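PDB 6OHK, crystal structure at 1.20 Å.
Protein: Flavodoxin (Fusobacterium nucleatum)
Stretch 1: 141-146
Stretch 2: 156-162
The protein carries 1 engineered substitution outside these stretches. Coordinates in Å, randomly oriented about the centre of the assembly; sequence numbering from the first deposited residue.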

# COMPACT_ATOMS: atom_id res chain seq x y z
N ILE A 141 5.31 -1.49 8.04
CA ILE A 141 5.93 -0.88 6.87
C ILE A 141 4.94 -0.16 5.96
O ILE A 141 5.35 0.35 4.90
N GLY A 142 3.68 -0.05 6.35
CA GLY A 142 2.69 0.69 5.60
C GLY A 142 1.43 0.81 6.42
O GLY A 142 1.41 0.49 7.62
N LEU A 143 0.37 1.20 5.76
CA LEU A 143 -0.93 1.29 6.39
C LEU A 143 -1.59 -0.07 6.39
O LEU A 143 -1.71 -0.70 5.33
N ALA A 144 -2.02 -0.54 7.56
CA ALA A 144 -2.59 -1.87 7.73
C ALA A 144 -4.07 -1.73 8.06
O ALA A 144 -4.43 -1.19 9.11
N LEU A 145 -4.92 -2.17 7.16
CA LEU A 145 -6.35 -2.00 7.32
C LEU A 145 -7.01 -3.35 7.56
O LEU A 145 -6.57 -4.38 7.02
N ASP A 146 -8.07 -3.35 8.37
CA ASP A 146 -8.81 -4.59 8.64
C ASP A 146 -10.28 -4.21 8.59
O ASP A 146 -10.85 -3.70 9.55
N LYS A 156 -10.22 7.21 9.64
CA LYS A 156 -9.17 7.97 10.31
C LYS A 156 -7.79 7.41 10.00
O LYS A 156 -6.81 8.16 9.83
N ARG A 157 -7.68 6.08 9.91
CA ARG A 157 -6.39 5.50 9.57
C ARG A 157 -5.91 6.00 8.22
O ARG A 157 -4.75 6.42 8.08
N ILE A 158 -6.79 6.00 7.23
CA ILE A 158 -6.42 6.47 5.90
C ILE A 158 -6.13 7.97 5.92
O ILE A 158 -5.13 8.43 5.37
N GLY A 159 -7.04 8.77 6.50
CA GLY A 159 -6.85 10.22 6.46
C GLY A 159 -5.56 10.64 7.13
O GLY A 159 -4.83 11.49 6.61
N ASP A 160 -5.25 10.07 8.28
CA ASP A 160 -4.01 10.41 8.96
C ASP A 160 -2.81 9.99 8.13
O ASP A 160 -1.80 10.69 8.08
N TRP A 161 -2.89 8.82 7.50
CA TRP A 161 -1.75 8.31 6.73
C TRP A 161 -1.50 9.15 5.48
O TRP A 161 -0.36 9.46 5.14
N ILE A 162 -2.57 9.52 4.78
CA ILE A 162 -2.42 10.37 3.60
C ILE A 162 -1.76 11.69 3.98
O ILE A 162 -0.86 12.19 3.29

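The strand around Leu143 to Leu145 lies nearly antiparallel to the helix, their axes 9.3 Å apart at closest approach, and the contact is chiefly apolar. Leu143 is the centrepiece: its CA-to-CB bond points toward the helix, and with chi1 t and chi2 p, its CD1 lies 3.7 Å from Arg157 O and its CD2 3.9 Å from Ile158 CG1. Leu145 starts sideways, yet its m, t rotamer brings the tip nearer, so that CD1 sits 4.0 Å from Ile158 CG1 and CD2 3.9 Å from Arg157 CB. Ile158, also m, t, thus offers CG1 to both leucines.

The aromatic contact is a CH-pi interaction. Trp161, chi1 t and chi2 77°, presents a ring face to Leu143 CB, which stands 3.7 Å from the centroid of the five-membered ring and only 5° off its normal.

No direct hydrogen bond joins the stretches; water 1 links them instead, accepting from Asp146 N at 3.1 Å and from Arg157 NH1 at 2.9 Å. Arg157 points toward the strand and extends through m, t, t, so its CB packs against Leu143 and Leu145 while its guanidinium lies with one face under Ala144 O, 4.0 Å from NH1. Within the helix, and making no contact with the strand, Lys156 NZ forms a salt bridge with Asp160 OD2 at 2.8 Å, one helical turn along.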

# COMPACT_ATOMS: atom_id res chain seq x y z
CB ILE A 141 6.76 -1.90 6.08
CG1 ILE A 141 5.89 -3.05 5.54
CG2 ILE A 141 7.92 -2.40 6.96
CD1 ILE A 141 6.62 -4.15 4.89
CB LEU A 143 -1.78 2.27 5.60
CG LEU A 143 -3.16 2.57 6.14
CD1 LEU A 143 -3.07 3.18 7.54
CD2 LEU A 143 -3.91 3.43 5.20
CB ALA A 144 -1.83 -2.62 8.83
CB LEU A 145 -6.98 -1.32 6.12
CG LEU A 145 -6.40 0.07 5.83
CD1 LEU A 145 -6.95 0.62 4.55
CD2 LEU A 145 -6.66 1.03 6.98
CB ASP A 146 -8.42 -5.17 9.99
CG ASP A 146 -9.10 -6.49 10.29
OD1 ASP A 146 -10.16 -6.77 9.69
OD2 ASP A 146 -8.56 -7.23 11.16
CB LYS A 156 -9.40 8.00 11.82
CG LYS A 156 -8.28 8.67 12.60
CD LYS A 156 -8.62 8.77 14.08
CE LYS A 156 -8.12 10.07 14.68
NZ LYS A 156 -6.65 10.23 14.53
CB ARG A 157 -6.44 3.98 9.58
CG ARG A 157 -6.42 3.38 10.97
CD ARG A 157 -6.62 1.89 10.97
NE ARG A 157 -6.33 1.32 12.28
CZ ARG A 157 -6.61 0.07 12.63
NH1 ARG A 157 -7.28 -0.73 11.82
NH2 ARG A 157 -6.22 -0.37 13.80
CB ILE A 158 -7.50 6.12 4.87
CG1 ILE A 158 -7.62 4.60 4.70
CG2 ILE A 158 -7.20 6.80 3.54
CD1 ILE A 158 -8.75 4.18 3.81
CB ASP A 160 -3.93 9.68 10.30
CG ASP A 160 -4.86 10.23 11.35
OD1 ASP A 160 -5.49 11.29 11.16
OD2 ASP A 160 -4.94 9.55 12.41
CB TRP A 161 -2.06 6.86 6.36
CG TRP A 161 -0.97 6.12 5.69
CD1 TRP A 161 0.15 5.60 6.28
CD2 TRP A 161 -0.89 5.77 4.30
NE1 TRP A 161 0.91 4.94 5.36
CE2 TRP A 161 0.31 5.04 4.13
CE3 TRP A 161 -1.70 6.00 3.20
CZ2 TRP A 161 0.68 4.50 2.90
CZ3 TRP A 161 -1.30 5.48 1.98
CH2 TRP A 161 -0.13 4.74 1.86
CB ILE A 162 -3.77 10.56 2.90
CG1 ILE A 162 -4.26 9.25 2.27
CG2 ILE A 162 -3.72 11.68 1.86
CD1 ILE A 162 -3.44 8.74 1.10
O HOH W 1 -9.17 -0.77 9.57